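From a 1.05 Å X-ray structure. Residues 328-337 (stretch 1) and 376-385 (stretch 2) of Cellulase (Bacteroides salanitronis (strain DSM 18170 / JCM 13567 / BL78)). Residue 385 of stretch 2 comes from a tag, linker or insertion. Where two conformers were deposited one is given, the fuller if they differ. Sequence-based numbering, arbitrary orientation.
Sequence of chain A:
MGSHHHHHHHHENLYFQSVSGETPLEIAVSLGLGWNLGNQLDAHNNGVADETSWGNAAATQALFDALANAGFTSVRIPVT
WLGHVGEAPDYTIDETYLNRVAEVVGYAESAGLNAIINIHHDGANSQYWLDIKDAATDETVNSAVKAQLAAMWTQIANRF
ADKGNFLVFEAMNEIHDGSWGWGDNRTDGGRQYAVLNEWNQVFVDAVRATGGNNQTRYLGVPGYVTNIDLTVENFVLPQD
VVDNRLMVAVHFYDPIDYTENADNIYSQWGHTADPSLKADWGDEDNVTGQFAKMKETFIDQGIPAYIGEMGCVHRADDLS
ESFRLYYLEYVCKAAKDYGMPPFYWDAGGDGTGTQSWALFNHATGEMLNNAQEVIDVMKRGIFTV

Stretch 1 328-337: LEYVCKAAKD
Stretch 2 (376-385) DVMKRGIFTV

Cys332 lies at the apolar centre of the contact. Its side chain (chi1 m) points toward the second helix and places SG 3.7 Å from CG of Met378. Met378 (m, t, m), whose CB leaves sideways, meets the first helix through CG. Leu328, one turn before Cys332 and in the m, t rotamer, extends this patch with CB 4.2 Å from Met378 CG. On the C-terminal side Ile382 (m, m) leaves its backbone sideways but brings its end back to the partner: CD1 lies 4.3 Å from Cys332 CB, 3.4 Å from Cys332 O and 4.1 Å from Lys336 CB. Around this centre two nearly parallel helices, 328-337 and 376-383, pack with their axes 7.4 Å apart at closest approach and cross at -20°, burying 579 Å² between the two stretches, summed over both sides.

The close approach depends on Gly381, whose CA is 3.9 Å from that of Lys333. An ideal CB here would point toward the first helix and fall 2.7 Å from Lys333 N, a clash, and 3.0 Å from Cys332 CB. The register continues with CA atoms of Glu329 and Val377 5.1 Å apart and those of Lys336 and Ile382 5.6 Å apart. Buried Val377 (m) points toward the first helix, with its CB 3.8 Å from Glu329 OE1.

Both segments are helical on entry. The first keeps regular i to i+4 hydrogen bonds, with phi/psi near -65/-40. The second loosens near its end: Gly381 N makes only weak bonds, to Val377 O at 3.3 Å and Met378 O at 3.1 Å. Phe383 (-105/-6) ends the helix, and Thr384 turns to extended angles (-116/135). Gly381 O is buried without a polar partner; Lys336 CB at 3.4 Å and Lys333 CD at 3.7 Å approach it.

No hydrogen bond crosses the contact; at its polar edge the methylenes of Glu329, Lys333 and Lys336 pack against the second helix. Lys336 (t, p, t, t) sets CE 3.5 Å from Ile382 O. Glu329 (t, t, chi3 0°) lays CG 3.5 Å from Val377 O and OE2 3.7 Å from CD of Arg380 (t, t, m, chi4 137°). Glu329 OE2 also lies near the guanidinium plane, at its edge, but 4.4 Å from Arg380 NH1 it is beyond salt-bridge range. Lys333, with the same t, p, t, t pattern as Lys336, carries NZ to a salt bridge with Asp337 OD1 (3.2 Å) in its own helix and a long one, 3.6 Å, to the C-terminal OXT of Val385, a tag residue.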

# COMPACT_ATOMS: atom_id res chain seq x y z
N LEU A 328 14.18 1.43 -10.48
CA LEU A 328 12.73 1.57 -10.56
C LEU A 328 12.17 0.93 -11.81
O LEU A 328 11.12 0.29 -11.76
CB LEU A 328 12.36 3.05 -10.48
CG LEU A 328 12.60 3.71 -9.11
CD1 LEU A 328 12.37 5.20 -9.21
CD2 LEU A 328 11.68 3.11 -8.05
N GLU A 329 12.87 1.08 -12.94
CA GLU A 329 12.43 0.44 -14.17
C GLU A 329 12.48 -1.07 -14.03
O GLU A 329 11.53 -1.78 -14.42
CB GLU A 329 13.29 0.92 -15.35
CG GLU A 329 12.70 0.62 -16.71
CD GLU A 329 13.46 1.24 -17.88
OE1 GLU A 329 14.48 1.94 -17.71
OE2 GLU A 329 13.05 0.96 -19.04
N TYR A 330 13.55 -1.59 -13.43
CA TYR A 330 13.69 -3.03 -13.27
C TYR A 330 12.60 -3.60 -12.37
O TYR A 330 12.00 -4.65 -12.67
CB TYR A 330 15.07 -3.37 -12.69
CG TYR A 330 15.37 -4.83 -12.80
CD1 TYR A 330 14.99 -5.72 -11.81
CD2 TYR A 330 16.00 -5.34 -13.92
CE1 TYR A 330 15.25 -7.07 -11.93
CE2 TYR A 330 16.25 -6.69 -14.05
CZ TYR A 330 15.87 -7.55 -13.05
OH TYR A 330 16.11 -8.89 -13.17
N VAL A 331 12.32 -2.93 -11.25
CA VAL A 331 11.32 -3.42 -10.32
C VAL A 331 9.93 -3.34 -10.92
O VAL A 331 9.11 -4.24 -10.73
CB VAL A 331 11.43 -2.67 -8.98
CG1 VAL A 331 10.28 -3.03 -8.06
CG2 VAL A 331 12.75 -2.98 -8.30
N CYS A 332 9.61 -2.25 -11.63
CA CYS A 332 8.28 -2.15 -12.23
C CYS A 332 8.07 -3.19 -13.32
O CYS A 332 6.98 -3.77 -13.42
CB CYS A 332 8.01 -0.74 -12.75
SG CYS A 332 7.71 0.47 -11.44
N LYS A 333 9.09 -3.44 -14.14
CA LYS A 333 8.97 -4.47 -15.17
C LYS A 333 8.81 -5.85 -14.54
O LYS A 333 8.01 -6.67 -15.02
CB LYS A 333 10.18 -4.40 -16.10
CG LYS A 333 10.21 -5.47 -17.18
CD LYS A 333 8.95 -5.44 -18.04
CE LYS A 333 9.08 -6.40 -19.22
NZ LYS A 333 7.75 -6.72 -19.82
N ALA A 334 9.55 -6.13 -13.46
CA ALA A 334 9.40 -7.40 -12.77
C ALA A 334 8.02 -7.52 -12.14
O ALA A 334 7.40 -8.59 -12.19
CB ALA A 334 10.50 -7.57 -11.73
N ALA A 335 7.51 -6.44 -11.56
CA ALA A 335 6.17 -6.47 -11.00
C ALA A 335 5.16 -6.87 -12.08
O ALA A 335 4.32 -7.76 -11.86
CB ALA A 335 5.82 -5.11 -10.40
N LYS A 336 5.24 -6.24 -13.24
CA LYS A 336 4.35 -6.61 -14.35
C LYS A 336 4.52 -8.08 -14.72
O LYS A 336 3.53 -8.81 -14.89
CB LYS A 336 4.64 -5.70 -15.55
CG LYS A 336 3.83 -6.02 -16.79
CD LYS A 336 2.35 -5.80 -16.57
CE LYS A 336 1.58 -5.94 -17.87
NZ LYS A 336 0.12 -5.88 -17.61
N ASP A 337 5.77 -8.52 -14.86
CA ASP A 337 6.03 -9.90 -15.29
C ASP A 337 5.53 -10.93 -14.28
O ASP A 337 5.22 -12.07 -14.67
CB ASP A 337 7.52 -10.10 -15.51
CG ASP A 337 8.05 -9.39 -16.74
OD1 ASP A 337 7.25 -8.98 -17.61
OD2 ASP A 337 9.29 -9.25 -16.83
N ASP A 376 8.42 8.13 -16.46
CA ASP A 376 8.50 7.48 -17.77
C ASP A 376 9.07 6.08 -17.67
O ASP A 376 8.60 5.18 -18.36
CB ASP A 376 9.33 8.34 -18.72
CG ASP A 376 8.59 9.58 -19.19
OD1 ASP A 376 7.36 9.67 -18.97
OD2 ASP A 376 9.25 10.46 -19.78
N VAL A 377 10.10 5.86 -16.84
CA VAL A 377 10.67 4.51 -16.77
C VAL A 377 9.74 3.54 -16.06
O VAL A 377 9.69 2.36 -16.39
CB VAL A 377 12.10 4.47 -16.19
CG1 VAL A 377 13.04 5.37 -16.99
CG2 VAL A 377 12.12 4.81 -14.72
N MET A 378 8.98 4.02 -15.06
CA MET A 378 8.02 3.15 -14.39
C MET A 378 6.88 2.79 -15.32
O MET A 378 6.46 1.63 -15.38
CB MET A 378 7.50 3.82 -13.10
CG MET A 378 8.60 4.02 -12.07
SD MET A 378 8.03 4.33 -10.39
CE MET A 378 7.18 5.90 -10.61
N LYS A 379 6.39 3.76 -16.10
CA LYS A 379 5.33 3.48 -17.06
C LYS A 379 5.79 2.48 -18.11
O LYS A 379 5.01 1.63 -18.55
CB LYS A 379 4.89 4.76 -17.76
CG LYS A 379 4.12 5.69 -16.85
CD LYS A 379 3.30 6.72 -17.62
CE LYS A 379 4.15 7.62 -18.48
NZ LYS A 379 3.28 8.60 -19.20
N ARG A 380 7.06 2.56 -18.52
CA ARG A 380 7.56 1.62 -19.51
C ARG A 380 7.52 0.19 -18.99
O ARG A 380 7.24 -0.74 -19.74
CB ARG A 380 8.99 2.02 -19.90
CG ARG A 380 9.54 1.31 -21.12
CD ARG A 380 10.68 2.13 -21.69
NE ARG A 380 10.18 3.44 -22.12
CZ ARG A 380 10.80 4.60 -21.90
NH1 ARG A 380 11.95 4.64 -21.25
NH2 ARG A 380 10.24 5.72 -22.33
N GLY A 381 7.76 0.00 -17.69
CA GLY A 381 7.72 -1.34 -17.13
C GLY A 381 6.32 -1.92 -17.09
O GLY A 381 6.13 -3.12 -17.26
N ILE A 382 5.31 -1.07 -16.85
CA ILE A 382 3.94 -1.55 -16.68
C ILE A 382 3.20 -1.62 -18.01
O ILE A 382 2.47 -2.58 -18.26
CB ILE A 382 3.18 -0.66 -15.67
CG1 ILE A 382 3.88 -0.68 -14.32
CG2 ILE A 382 1.74 -1.11 -15.54
CD1 ILE A 382 4.07 -2.05 -13.75
N PHE A 383 3.36 -0.61 -18.87
CA PHE A 383 2.50 -0.46 -20.03
C PHE A 383 3.16 -0.85 -21.35
O PHE A 383 2.48 -0.89 -22.38
CB PHE A 383 2.00 0.99 -20.12
CG PHE A 383 1.28 1.48 -18.88
CD1 PHE A 383 0.13 0.84 -18.42
CD2 PHE A 383 1.74 2.58 -18.17
CE1 PHE A 383 -0.54 1.29 -17.29
CE2 PHE A 383 1.07 3.02 -17.03
CZ PHE A 383 -0.06 2.38 -16.60
N THR A 384 4.46 -1.17 -21.35
CA THR A 384 5.19 -1.49 -22.57
C THR A 384 5.68 -2.93 -22.53
O THR A 384 6.22 -3.38 -21.51
CB THR A 384 6.41 -0.55 -22.74
OG1 THR A 384 5.95 0.81 -22.87
CG2 THR A 384 7.24 -0.92 -23.96
N VAL A 385 5.51 -3.65 -23.64
CA VAL A 385 5.96 -5.04 -23.71
C VAL A 385 7.47 -5.13 -23.93
O VAL A 385 8.05 -4.36 -24.69
CB VAL A 385 5.22 -5.82 -24.82
CG1 VAL A 385 5.78 -7.24 -24.92
CG2 VAL A 385 3.73 -5.85 -24.55
OXT VAL A 385 8.13 -5.99 -23.35